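Local coordinates for protein 4-hydroxy-3-methylbut-2-enyl diphosphate reductase (Aquifex aeolicus, PDB 3DNF) that reduces (E)-4-hydroxy-3-methylbut-2-enyl diphosphate to isopentenyl and dimethylallyl diphosphate with an iron-sulfur cluster, the last step of the non-mevalonate isoprenoid pathway, at residues 35-40 and 56-61; 69-74 and 91-96; 76-81 and 131-136. All coordinates share one frame; numbering follows the deposited sequence.

Interactions 1 and 2 lie in one parallel four-stranded sheet, ordered 55-57, 34-36, 68-71, 90-93, and each pairs an outermost strand with an inner one. Their centres are about 11 Å apart, and the bond from Tyr35 O to Ile70 N stitches them together. Along the chain interaction 1 closes before interaction 2 opens. Interaction 3, centred about 14 Å from interaction 2 and 19 Å from interaction 1, starts in the crossover between strands 68-71 and 90-93, where helix 78-86 meets helix 125-136 from beside another sheet. Its segments therefore alternate with those of interaction 2. Together the contacts connect a lobe's sheet to the cluster ligand Cys96 and to a second lobe.

Interaction 1 (35-40 and 56-61); sequences YTLGPI and FPSQGE
Ser58 turns its side chain toward the 35-40 segment, and its hydroxyl reaches the backbone of Gly38. With OG set between its own backbone N and carbonyl carbon (chi1 76°), the oxygen accepts a hydrogen bond from Gly38 N at 3.1 Å, so a side chain continues the pairing beyond the bridge of Thr36 with Pro57. CB of the same serine lies 3.9 Å from Tyr35 CD1, approaching the phenol ring obliquely. Tyr35 and Phe56 are bridge partners whose side chains leave the same face of the sheet. The ring atom Tyr35 CD1 rests 4.0 Å from Phe56 CB, at the base of that side chain, while the phenyl ring extends off from the tyrosine and engages Lys33 in a cation-pi contact.

Thr36 and Pro57 occupy the other face. The threonine hydroxyl is used within its own segment, OG1 donating to Gly38 O at 2.7 Å with the donor tilted 28° from the carbonyl plane. This bond ties Thr36 to Gly38, two residues on. Farther on, Pro57 CB packs against Pro39 CA at 3.9 Å, and both prolines also touch Val47 of helix 44-53. Between the two faces runs the backbone ladder, in which Thr36 N donates to Phe56 O at 2.9 Å and Ser58 N returns a bond to Thr36 O, also at 2.9 Å.

Gly38 has a positive phi of 82°, and a side chain there would be crowded by the ring of Pro39. This segment leads toward His42, a predicted substrate-binding residue. Strand 34-36, helix 44-53 and the outermost strand 55-57 form a classical beta-alpha-beta crossover unit, with parallel pairing at the edge of an open alpha/beta sheet.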
ATOM      1  N   TYR B  35     -14.058   4.613  39.623  1.00 28.38           N
ATOM      2  CA  TYR B  35     -14.041   3.369  38.833  1.00 28.01           C
ATOM      3  C   TYR B  35     -13.265   3.624  37.557  1.00 29.00           C
ATOM      4  O   TYR B  35     -13.298   4.716  36.994  1.00 28.08           O
ATOM      5  CB  TYR B  35     -15.436   2.994  38.387  1.00 27.38           C
ATOM      6  CG  TYR B  35     -16.376   2.583  39.475  1.00 29.15           C
ATOM      7  CD1 TYR B  35     -16.524   1.263  39.810  1.00 29.01           C
ATOM      8  CD2 TYR B  35     -17.162   3.544  40.125  1.00 26.46           C
ATOM      9  CE1 TYR B  35     -17.438   0.861  40.801  1.00 29.14           C
ATOM     10  CE2 TYR B  35     -18.046   3.170  41.101  1.00 25.10           C
ATOM     11  CZ  TYR B  35     -18.194   1.842  41.443  1.00 29.62           C
ATOM     12  OH  TYR B  35     -19.091   1.433  42.399  1.00 31.81           O
ATOM     13  N   THR B  36     -12.602   2.555  37.097  1.00 28.41           N
ATOM     14  CA  THR B  36     -12.151   2.473  35.721  1.00 30.21           C
ATOM     15  C   THR B  36     -13.248   1.696  35.030  1.00 29.88           C
ATOM     16  O   THR B  36     -13.975   0.882  35.638  1.00 28.93           O
ATOM     17  CB  THR B  36     -10.735   1.759  35.581  1.00 28.92           C
ATOM     18  OG1 THR B  36     -10.772   0.431  36.120  1.00 33.67           O
ATOM     19  CG2 THR B  36      -9.616   2.596  36.258  1.00 29.85           C
ATOM     20  N   LEU B  37     -13.451   2.024  33.770  1.00 32.69           N
ATOM     21  CA  LEU B  37     -14.468   1.320  33.002  0.50 33.15           C
ATOM     22  C   LEU B  37     -13.890   0.001  32.501  1.00 33.40           C
ATOM     23  O   LEU B  37     -13.264  -0.047  31.424  1.00 34.34           O
ATOM     24  CB  LEU B  37     -14.913   2.186  31.831  0.50 33.97           C
ATOM     25  CG  LEU B  37     -15.824   3.365  32.109  0.50 35.01           C
ATOM     26  CD1 LEU B  37     -16.047   4.127  30.781  0.50 35.69           C
ATOM     27  CD2 LEU B  37     -17.156   2.851  32.679  0.50 35.71           C
ATOM     28  N   GLY B  38     -14.091  -1.038  33.293  1.00 33.12           N
ATOM     29  CA  GLY B  38     -13.428  -2.340  33.149  1.00 33.34           C
ATOM     30  C   GLY B  38     -12.042  -2.240  33.796  1.00 34.28           C
ATOM     31  O   GLY B  38     -11.603  -1.138  34.152  1.00 32.33           O
ATOM     32  N   PRO B  39     -11.334  -3.367  33.916  1.00 33.14           N
ATOM     33  CA  PRO B  39      -9.978  -3.342  34.503  1.00 34.59           C
ATOM     34  C   PRO B  39      -9.037  -2.525  33.623  1.00 34.62           C
ATOM     35  O   PRO B  39      -9.070  -2.623  32.391  1.00 35.10           O
ATOM     36  CB  PRO B  39      -9.579  -4.812  34.514  1.00 34.68           C
ATOM     37  CG  PRO B  39     -10.343  -5.393  33.390  1.00 35.75           C
ATOM     38  CD  PRO B  39     -11.684  -4.726  33.468  1.00 34.64           C
ATOM     39  N   ILE B  40      -8.178  -1.710  34.238  1.00 34.35           N
ATOM     40  CA  ILE B  40      -7.437  -0.721  33.457  1.00 33.85           C
ATOM     41  C   ILE B  40      -6.422  -1.350  32.484  1.00 34.89           C
ATOM     42  O   ILE B  40      -6.089  -0.739  31.466  1.00 35.49           O
ATOM     43  CB  ILE B  40      -6.717   0.284  34.375  1.00 34.00           C
ATOM     44  CG1 ILE B  40      -6.224   1.470  33.553  1.00 33.22           C
ATOM     45  CG2 ILE B  40      -5.647  -0.402  35.196  1.00 34.11           C
ATOM     46  CD1 ILE B  40      -6.120   2.773  34.386  1.00 38.74           C
ATOM     47  N   PHE B  56     -11.488   1.320  41.440  1.00 31.53           N
ATOM     48  CA  PHE B  56     -12.148   0.021  41.296  1.00 31.70           C
ATOM     49  C   PHE B  56     -12.460  -0.273  39.859  1.00 31.18           C
ATOM     50  O   PHE B  56     -12.914   0.584  39.148  1.00 31.25           O
ATOM     51  CB  PHE B  56     -13.457   0.007  42.090  1.00 31.96           C
ATOM     52  CG  PHE B  56     -13.263   0.220  43.588  1.00 33.86           C
ATOM     53  CD1 PHE B  56     -13.035  -0.869  44.410  1.00 36.22           C
ATOM     54  CD2 PHE B  56     -13.240   1.502  44.149  1.00 33.67           C
ATOM     55  CE1 PHE B  56     -12.849  -0.724  45.771  1.00 35.12           C
ATOM     56  CE2 PHE B  56     -13.055   1.659  45.519  1.00 34.38           C
ATOM     57  CZ  PHE B  56     -12.863   0.539  46.333  1.00 34.97           C
ATOM     58  N   PRO B  57     -12.208  -1.523  39.435  1.00 30.22           N
ATOM     59  CA  PRO B  57     -12.537  -1.960  38.096  1.00 30.96           C
ATOM     60  C   PRO B  57     -14.044  -2.210  38.017  1.00 29.87           C
ATOM     61  O   PRO B  57     -14.563  -3.103  38.696  1.00 32.40           O
ATOM     62  CB  PRO B  57     -11.771  -3.264  37.974  1.00 30.54           C
ATOM     63  CG  PRO B  57     -11.637  -3.774  39.333  1.00 30.65           C
ATOM     64  CD  PRO B  57     -11.556  -2.584  40.234  1.00 31.30           C
ATOM     65  N   SER B  58     -14.738  -1.421  37.211  1.00 31.62           N
ATOM     66  CA  SER B  58     -16.182  -1.640  37.075  1.00 32.26           C
ATOM     67  C   SER B  58     -16.524  -3.021  36.512  1.00 33.45           C
ATOM     68  O   SER B  58     -15.781  -3.551  35.690  1.00 34.57           O
ATOM     69  CB  SER B  58     -16.856  -0.506  36.336  1.00 33.50           C
ATOM     70  OG  SER B  58     -16.614  -0.566  34.946  1.00 30.80           O
ATOM     71  N   GLN B  59     -17.638  -3.601  36.958  1.00 34.59           N
ATOM     72  CA  GLN B  59     -18.036  -4.932  36.496  1.00 34.94           C
ATOM     73  C   GLN B  59     -19.274  -4.882  35.590  1.00 35.03           C
ATOM     74  O   GLN B  59     -19.518  -5.818  34.838  1.00 35.65           O
ATOM     75  CB  GLN B  59     -18.213  -5.905  37.673  1.00 37.20           C
ATOM     76  CG  GLN B  59     -19.506  -5.830  38.446  1.00 38.75           C
ATOM     77  CD  GLN B  59     -19.714  -7.035  39.401  1.00 38.49           C
ATOM     78  OE1 GLN B  59     -20.092  -8.127  38.985  1.00 46.70           O
ATOM     79  NE2 GLN B  59     -19.453  -6.824  40.660  1.00 44.25           N
ATOM     80  N   GLY B  60     -20.050  -3.800  35.692  1.00 32.86           N
ATOM     81  CA  GLY B  60     -21.320  -3.687  34.950  1.00 32.94           C
ATOM     82  C   GLY B  60     -21.669  -2.203  34.861  1.00 31.49           C
ATOM     83  O   GLY B  60     -20.933  -1.398  34.285  1.00 32.08           O
ATOM     84  N   GLU B  61     -22.819  -1.858  35.428  1.00 31.35           N
ATOM     85  CA  GLU B  61     -23.303  -0.493  35.383  1.00 31.98           C
ATOM     86  C   GLU B  61     -23.575  -0.073  36.844  1.00 31.87           C
ATOM     87  O   GLU B  61     -24.559   0.607  37.173  1.00 32.24           O
ATOM     88  CB  GLU B  61     -24.532  -0.455  34.453  1.00 32.62           C
ATOM     89  CG  GLU B  61     -25.145   0.901  34.153  1.00 33.67           C
ATOM     90  CD  GLU B  61     -24.261   1.893  33.411  1.00 32.95           C
ATOM     91  OE1 GLU B  61     -23.432   1.578  32.531  1.00 35.05           O
ATOM     92  OE2 GLU B  61     -24.405   3.088  33.723  1.00 35.24           O
TER

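Interaction 2 (69-74 and 91-96); sequences VIIRSH and VIDATC. With F3S (Fe3-s4 cluster), chain E.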
ATOM      1  N   VAL B  69     -15.909   7.909  36.583  1.00 29.95           N
ATOM      2  CA  VAL B  69     -15.532   6.773  35.735  0.60 27.87           C
ATOM      3  C   VAL B  69     -14.408   7.193  34.796  1.00 29.30           C
ATOM      4  O   VAL B  69     -14.395   8.295  34.243  1.00 29.59           O
ATOM      5  CB  VAL B  69     -16.719   6.178  34.916  0.60 28.03           C
ATOM      6  CG1 VAL B  69     -17.721   5.455  35.840  0.60 26.55           C
ATOM      7  CG2 VAL B  69     -17.359   7.287  34.146  0.60 27.17           C
ATOM      8  N   ILE B  70     -13.415   6.302  34.690  1.00 28.99           N
ATOM      9  CA  ILE B  70     -12.217   6.521  33.854  1.00 30.08           C
ATOM     10  C   ILE B  70     -12.259   5.687  32.578  1.00 30.62           C
ATOM     11  O   ILE B  70     -12.293   4.424  32.609  1.00 30.84           O
ATOM     12  CB  ILE B  70     -10.915   6.284  34.650  1.00 30.27           C
ATOM     13  CG1 ILE B  70     -10.897   7.202  35.903  1.00 31.06           C
ATOM     14  CG2 ILE B  70      -9.666   6.535  33.761  1.00 30.92           C
ATOM     15  CD1 ILE B  70     -10.195   6.576  37.079  1.00 36.67           C
ATOM     16  N   ILE B  71     -12.293   6.390  31.454  1.00 32.66           N
ATOM     17  CA  ILE B  71     -12.286   5.702  30.120  1.00 33.17           C
ATOM     18  C   ILE B  71     -10.873   5.132  29.912  1.00 31.90           C
ATOM     19  O   ILE B  71      -9.909   5.863  30.093  1.00 32.58           O
ATOM     20  CB  ILE B  71     -12.630   6.681  29.004  1.00 33.46           C
ATOM     21  CG1 ILE B  71     -14.060   7.247  29.231  1.00 33.78           C
ATOM     22  CG2 ILE B  71     -12.453   5.999  27.572  1.00 34.14           C
ATOM     23  CD1 ILE B  71     -14.517   8.259  28.186  1.00 35.39           C
ATOM     24  N   ARG B  72     -10.771   3.856  29.507  1.00 32.84           N
ATOM     25  CA  ARG B  72      -9.468   3.239  29.369  0.70 33.56           C
ATOM     26  C   ARG B  72      -8.736   3.757  28.136  1.00 33.50           C
ATOM     27  O   ARG B  72      -9.331   4.439  27.276  1.00 34.06           O
ATOM     28  CB  ARG B  72      -9.576   1.709  29.332  0.70 33.18           C
ATOM     29  CG  ARG B  72     -10.237   1.092  30.599  0.70 36.51           C
ATOM     30  CD  ARG B  72     -10.124  -0.403  30.586  0.70 38.66           C
ATOM     31  NE  ARG B  72     -10.848  -1.037  29.477  0.70 43.03           N
ATOM     32  CZ  ARG B  72     -11.214  -2.316  29.465  0.70 42.90           C
ATOM     33  NH1 ARG B  72     -10.988  -3.089  30.509  0.70 40.01           N
ATOM     34  NH2 ARG B  72     -11.859  -2.816  28.414  0.70 47.93           N
ATOM     35  N   SER B  73      -7.443   3.438  28.079  1.00 32.93           N
ATOM     36  CA  SER B  73      -6.547   3.934  27.037  1.00 32.53           C
ATOM     37  C   SER B  73      -7.042   3.615  25.614  1.00 33.55           C
ATOM     38  O   SER B  73      -6.672   4.324  24.678  1.00 34.24           O
ATOM     39  CB  SER B  73      -5.133   3.405  27.240  1.00 32.81           C
ATOM     40  OG  SER B  73      -5.143   1.984  27.065  1.00 33.69           O
ATOM     41  N   HIS B  74      -7.856   2.579  25.474  1.00 32.99           N
ATOM     42  CA  HIS B  74      -8.429   2.169  24.166  1.00 35.27           C
ATOM     43  C   HIS B  74      -9.618   3.005  23.719  1.00 35.26           C
ATOM     44  O   HIS B  74     -10.018   2.957  22.555  1.00 35.27           O
ATOM     45  CB  HIS B  74      -8.680   0.630  24.064  1.00 35.82           C
ATOM     46  CG  HIS B  74      -9.693   0.085  25.028  1.00 39.16           C
ATOM     47  ND1 HIS B  74     -10.944   0.643  25.204  1.00 43.35           N
ATOM     48  CD2 HIS B  74      -9.662  -1.017  25.815  1.00 42.30           C
ATOM     49  CE1 HIS B  74     -11.623  -0.060  26.095  1.00 44.54           C
ATOM     50  NE2 HIS B  74     -10.874  -1.084  26.468  1.00 42.62           N
ATOM     51  N   VAL B  91     -16.581  12.067  34.310  1.00 32.04           N
ATOM     52  CA  VAL B  91     -15.970  11.226  33.288  1.00 33.06           C
ATOM     53  C   VAL B  91     -14.573  11.750  33.059  1.00 33.99           C
ATOM     54  O   VAL B  91     -14.379  12.915  32.642  1.00 35.24           O
ATOM     55  CB  VAL B  91     -16.792  11.187  31.971  1.00 32.41           C
ATOM     56  CG1 VAL B  91     -16.019  10.327  30.926  1.00 34.68           C
ATOM     57  CG2 VAL B  91     -18.211  10.615  32.247  1.00 35.16           C
ATOM     58  N   ILE B  92     -13.598  10.905  33.372  1.00 34.20           N
ATOM     59  CA  ILE B  92     -12.195  11.176  33.070  1.00 34.33           C
ATOM     60  C   ILE B  92     -11.779  10.423  31.808  1.00 31.99           C
ATOM     61  O   ILE B  92     -11.787   9.192  31.775  1.00 32.91           O
ATOM     62  CB  ILE B  92     -11.270  10.745  34.218  1.00 33.66           C
ATOM     63  CG1 ILE B  92     -11.827  11.175  35.604  1.00 36.92           C
ATOM     64  CG2 ILE B  92      -9.801  11.181  33.961  1.00 34.63           C
ATOM     65  CD1 ILE B  92     -11.269  12.404  36.218  1.00 37.79           C
ATOM     66  N   ASP B  93     -11.371  11.175  30.799  1.00 32.54           N
ATOM     67  CA  ASP B  93     -11.040  10.544  29.529  1.00 33.17           C
ATOM     68  C   ASP B  93      -9.558  10.230  29.506  1.00 32.90           C
ATOM     69  O   ASP B  93      -8.762  11.124  29.239  1.00 33.70           O
ATOM     70  CB  ASP B  93     -11.386  11.419  28.333  1.00 32.96           C
ATOM     71  CG  ASP B  93     -11.179  10.691  27.003  1.00 33.05           C
ATOM     72  OD1 ASP B  93     -10.885   9.473  27.044  1.00 34.34           O
ATOM     73  OD2 ASP B  93     -11.426  11.305  25.947  1.00 34.50           O
ATOM     74  N   ALA B  94      -9.212   8.948  29.675  1.00 33.18           N
ATOM     75  CA  ALA B  94      -7.823   8.526  29.629  1.00 33.00           C
ATOM     76  C   ALA B  94      -7.505   7.760  28.325  1.00 33.20           C
ATOM     77  O   ALA B  94      -6.519   7.045  28.252  1.00 34.56           O
ATOM     78  CB  ALA B  94      -7.447   7.690  30.856  1.00 30.75           C
ATOM     79  N   THR B  95      -8.349   7.906  27.305  1.00 33.14           N
ATOM     80  CA  THR B  95      -7.996   7.425  25.971  1.00 32.24           C
ATOM     81  C   THR B  95      -6.589   7.882  25.566  1.00 31.35           C
ATOM     82  O   THR B  95      -6.250   9.049  25.689  1.00 32.26           O
ATOM     83  CB  THR B  95      -8.998   7.971  24.917  1.00 32.92           C
ATOM     84  OG1 THR B  95     -10.309   7.638  25.337  1.00 32.31           O
ATOM     85  CG2 THR B  95      -8.730   7.318  23.537  1.00 34.35           C
ATOM     86  N   CYS B  96      -5.765   6.952  25.082  1.00 31.02           N
ATOM     87  CA  CYS B  96      -4.409   7.324  24.622  1.00 32.34           C
ATOM     88  C   CYS B  96      -4.489   8.412  23.529  1.00 32.77           C
ATOM     89  O   CYS B  96      -5.344   8.290  22.625  1.00 32.37           O
ATOM     90  CB  CYS B  96      -3.660   6.083  24.093  1.00 31.24           C
ATOM     91  SG  CYS B  96      -1.942   6.428  23.623  1.00 33.32           S
TER
HETATM   92 FE1  F3S E3302       0.757   3.060  21.857  1.00 28.55          FE
HETATM   93 FE3  F3S E3302      -1.090   4.471  23.252  1.00 24.46          FE
HETATM   94 FE4  F3S E3302       0.107   2.500  24.123  1.00 33.47          FE
HETATM   95  S1  F3S E3302      -1.287   3.681  21.127  1.00 25.24           S
HETATM   96  S2  F3S E3302       0.989   1.003  22.820  1.00 37.10           S
HETATM   97  S3  F3S E3302       1.143   4.356  23.699  1.00 27.28           S
HETATM   98  S4  F3S E3302      -1.860   3.047  24.885  1.00 27.71           S
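Asp93 OD1, lying 3.8 Å from Ile71 CB across the strands, is gripped by two donors of Thr95. The hydroxyl OG1 comes in at 2.6 Å on the syn lone pair, while the backbone N, 3.0 Å from OD1, approaches from above the carboxylate plane in an Asx turn. The same hydroxyl meets Ile71 CG2 at 3.5 Å. An alanine at Asp93 would probably leave both Thr95 donors without their acceptor and the turn leading to Cys96 less firmly held.

Ile71 CD1 packs on Val91 CG1, and on the other face Ile70 and Ile92 run alongside one another. Beyond the paired strands, Cys96 N donates to Ser73 O at 2.8 Å, nearly straight at 171°. With SG anti to its backbone N (chi1 -176°), Cys96 SG binds the iron FE3 of the cluster at 2.2 Å and also caps the following helix. Arg72 NH2 donates to NE2 of His74, a predicted substrate ligand, while Arg72 NH1 is held by Pro39 O.

Helix 14-26 packs on the face bearing Ile70 and Ile92, whereas helix 78-86 packs on the face bearing Ile71 and Val91.

Interaction 3 (76-81 and 131-136); sequences IPPEKE and LGYLRA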
ATOM      1  N   ILE B  76     -13.647   4.720  23.814  1.00 32.81           N
ATOM      2  CA  ILE B  76     -14.997   4.214  23.699  1.00 33.97           C
ATOM      3  C   ILE B  76     -15.748   5.017  22.639  1.00 32.09           C
ATOM      4  O   ILE B  76     -15.360   6.145  22.311  1.00 31.58           O
ATOM      5  CB  ILE B  76     -15.788   4.199  25.074  1.00 34.32           C
ATOM      6  CG1 ILE B  76     -15.877   5.604  25.659  1.00 35.56           C
ATOM      7  CG2 ILE B  76     -15.238   3.102  26.039  1.00 38.10           C
ATOM      8  CD1 ILE B  76     -16.785   5.635  26.903  1.00 35.63           C
ATOM      9  N   PRO B  77     -16.848   4.451  22.110  1.00 32.50           N
ATOM     10  CA  PRO B  77     -17.670   5.268  21.177  1.00 31.55           C
ATOM     11  C   PRO B  77     -18.126   6.596  21.801  1.00 31.35           C
ATOM     12  O   PRO B  77     -18.427   6.615  23.018  1.00 30.51           O
ATOM     13  CB  PRO B  77     -18.837   4.344  20.838  1.00 32.09           C
ATOM     14  CG  PRO B  77     -18.246   2.939  21.017  1.00 30.83           C
ATOM     15  CD  PRO B  77     -17.347   3.066  22.247  1.00 32.23           C
ATOM     16  N   PRO B  78     -18.188   7.672  20.996  1.00 31.39           N
ATOM     17  CA  PRO B  78     -18.559   8.972  21.555  1.00 30.89           C
ATOM     18  C   PRO B  78     -19.972   8.980  22.171  1.00 30.59           C
ATOM     19  O   PRO B  78     -20.212   9.631  23.200  1.00 28.77           O
ATOM     20  CB  PRO B  78     -18.409   9.925  20.368  1.00 31.59           C
ATOM     21  CG  PRO B  78     -18.602   9.057  19.162  1.00 32.39           C
ATOM     22  CD  PRO B  78     -17.984   7.734  19.527  1.00 30.40           C
ATOM     23  N   GLU B  79     -20.926   8.269  21.571  1.00 30.80           N
ATOM     24  CA  GLU B  79     -22.250   8.198  22.183  1.00 29.14           C
ATOM     25  C   GLU B  79     -22.308   7.477  23.566  1.00 29.13           C
ATOM     26  O   GLU B  79     -23.224   7.706  24.357  1.00 28.54           O
ATOM     27  CB  GLU B  79     -23.264   7.566  21.194  1.00 29.74           C
ATOM     28  CG  GLU B  79     -23.033   6.070  20.937  1.00 29.68           C
ATOM     29  CD  GLU B  79     -22.083   5.758  19.758  1.00 33.98           C
ATOM     30  OE1 GLU B  79     -21.196   6.576  19.372  1.00 34.52           O
ATOM     31  OE2 GLU B  79     -22.210   4.624  19.242  1.00 34.93           O
ATOM     32  N   LYS B  80     -21.350   6.581  23.827  1.00 29.30           N
ATOM     33  CA  LYS B  80     -21.279   5.911  25.128  1.00 30.05           C
ATOM     34  C   LYS B  80     -20.649   6.842  26.142  1.00 29.01           C
ATOM     35  O   LYS B  80     -21.101   6.899  27.300  1.00 27.52           O
ATOM     36  CB  LYS B  80     -20.498   4.587  25.066  1.00 31.14           C
ATOM     37  CG  LYS B  80     -20.677   3.752  26.348  1.00 32.13           C
ATOM     38  CD  LYS B  80     -19.991   2.384  26.272  1.00 34.60           C
ATOM     39  CE  LYS B  80     -20.233   1.611  27.559  1.00 37.25           C
ATOM     40  NZ  LYS B  80     -19.787   0.180  27.409  1.00 40.94           N
ATOM     41  N   GLU B  81     -19.614   7.566  25.705  1.00 29.22           N
ATOM     42  CA  GLU B  81     -19.031   8.596  26.574  1.00 30.57           C
ATOM     43  C   GLU B  81     -20.119   9.604  26.969  1.00 29.97           C
ATOM     44  O   GLU B  81     -20.246   9.962  28.166  1.00 30.23           O
ATOM     45  CB  GLU B  81     -17.915   9.320  25.843  1.00 30.13           C
ATOM     46  CG  GLU B  81     -17.232  10.327  26.770  1.00 33.28           C
ATOM     47  CD  GLU B  81     -16.002  10.967  26.143  1.00 36.11           C
ATOM     48  OE1 GLU B  81     -15.363  10.301  25.314  1.00 38.51           O
ATOM     49  OE2 GLU B  81     -15.690  12.133  26.490  1.00 38.87           O
ATOM     50  N   LEU B 131     -14.830   2.953  15.169  1.00 30.47           N
ATOM     51  CA  LEU B 131     -16.071   2.844  14.348  1.00 31.07           C
ATOM     52  C   LEU B 131     -17.138   3.813  14.834  1.00 31.11           C
ATOM     53  O   LEU B 131     -17.896   4.345  14.034  1.00 29.63           O
ATOM     54  CB  LEU B 131     -16.639   1.429  14.300  1.00 32.63           C
ATOM     55  CG  LEU B 131     -15.784   0.466  13.473  1.00 35.65           C
ATOM     56  CD1 LEU B 131     -16.402  -0.929  13.464  1.00 38.41           C
ATOM     57  CD2 LEU B 131     -15.612   0.983  12.021  1.00 37.98           C
ATOM     58  N   GLY B 132     -17.206   4.014  16.154  1.00 31.02           N
ATOM     59  CA  GLY B 132     -18.166   4.968  16.714  1.00 31.54           C
ATOM     60  C   GLY B 132     -17.870   6.402  16.283  1.00 31.07           C
ATOM     61  O   GLY B 132     -18.787   7.184  16.012  1.00 29.89           O
ATOM     62  N   TYR B 133     -16.589   6.751  16.200  1.00 30.88           N
ATOM     63  CA  TYR B 133     -16.202   8.068  15.676  1.00 30.79           C
ATOM     64  C   TYR B 133     -16.519   8.208  14.172  1.00 30.72           C
ATOM     65  O   TYR B 133     -16.968   9.269  13.717  1.00 30.21           O
ATOM     66  CB  TYR B 133     -14.726   8.338  15.999  1.00 31.37           C
ATOM     67  CG  TYR B 133     -14.659   8.858  17.395  1.00 32.11           C
ATOM     68  CD1 TYR B 133     -14.524   7.996  18.483  1.00 31.99           C
ATOM     69  CD2 TYR B 133     -14.851  10.224  17.629  1.00 32.25           C
ATOM     70  CE1 TYR B 133     -14.515   8.486  19.800  1.00 31.91           C
ATOM     71  CE2 TYR B 133     -14.855  10.741  18.940  1.00 35.23           C
ATOM     72  CZ  TYR B 133     -14.700   9.868  20.013  1.00 32.23           C
ATOM     73  OH  TYR B 133     -14.680  10.371  21.307  1.00 36.58           O
ATOM     74  N   LEU B 134     -16.272   7.133  13.426  1.00 29.72           N
ATOM     75  CA  LEU B 134     -16.524   7.137  11.995  1.00 30.85           C
ATOM     76  C   LEU B 134     -18.020   7.352  11.783  1.00 29.97           C
ATOM     77  O   LEU B 134     -18.442   8.173  10.951  1.00 29.55           O
ATOM     78  CB  LEU B 134     -16.114   5.798  11.361  1.00 29.84           C
ATOM     79  CG  LEU B 134     -16.330   5.651   9.837  1.00 30.69           C
ATOM     80  CD1 LEU B 134     -15.473   6.648   9.025  1.00 31.68           C
ATOM     81  CD2 LEU B 134     -16.084   4.222   9.400  1.00 31.49           C
ATOM     82  N   ARG B 135     -18.833   6.645  12.571  1.00 29.91           N
ATOM     83  CA  ARG B 135     -20.279   6.784  12.462  1.00 29.02           C
ATOM     84  C   ARG B 135     -20.721   8.213  12.847  1.00 30.67           C
ATOM     85  O   ARG B 135     -21.561   8.809  12.156  1.00 30.59           O
ATOM     86  CB  ARG B 135     -20.974   5.715  13.323  1.00 28.39           C
ATOM     87  CG  ARG B 135     -22.494   5.930  13.542  1.00 28.72           C
ATOM     88  CD  ARG B 135     -23.157   4.764  14.287  1.00 30.70           C
ATOM     89  NE  ARG B 135     -22.490   4.491  15.556  1.00 31.55           N
ATOM     90  CZ  ARG B 135     -21.741   3.416  15.828  1.00 36.16           C
ATOM     91  NH1 ARG B 135     -21.594   2.449  14.911  1.00 35.97           N
ATOM     92  NH2 ARG B 135     -21.167   3.298  17.033  1.00 35.14           N
ATOM     93  N   ALA B 136     -20.107   8.748  13.904  1.00 30.73           N
ATOM     94  CA  ALA B 136     -20.453  10.092  14.408  1.00 32.24           C
ATOM     95  C   ALA B 136     -20.205  11.212  13.397  1.00 33.06           C
ATOM     96  O   ALA B 136     -20.925  12.212  13.349  1.00 33.17           O
ATOM     97  CB  ALA B 136     -19.702  10.369  15.712  1.00 32.50           C
TER
HETATM   98  O   HOH W   1     -15.582   8.647  23.062  1.00 22.73           O
HETATM   99  O   HOH W   2     -21.456   7.041  16.879  1.00 18.36           O
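Packing between two helices of different alpha/beta units joins the start of helix 78-86 to the last turns of helix 125-136, and Pro78 and Tyr133 carry its centre. The proline ring and the tyrosine side chain run antiparallel to each other. Pro78 CD sits over one face of the phenol ring in a CH-pi contact, 3.8 Å from the ring centroid and displaced toward the rim, while Ile76 O lies at the ring's edge. Besides this contact, Tyr133 stacks with His103 of helix 97-111.

Gly132 allows the close approach: its CA is 4.2 Å from Pro77 CB, and a side chain on it would clash with that proline. Pro78 CG also reaches Ala136 CB at 3.9 Å, one turn farther along.

At the surface Glu79 and Arg135 form a salt bridge, their side chains roughly perpendicular and the carboxylate and guanidinium planes 83° apart. Arg135 NH2 donates to the syn lone pair of Glu79 OE2 at 2.8 Å. The Glu79 chain bends at chi2 (-90°), which helps bring the carboxylate to Arg135. The other oxygen is linked through water: a single water donates to Glu79 OE1 at 2.5 Å and to Gly132 O at 2.8 Å.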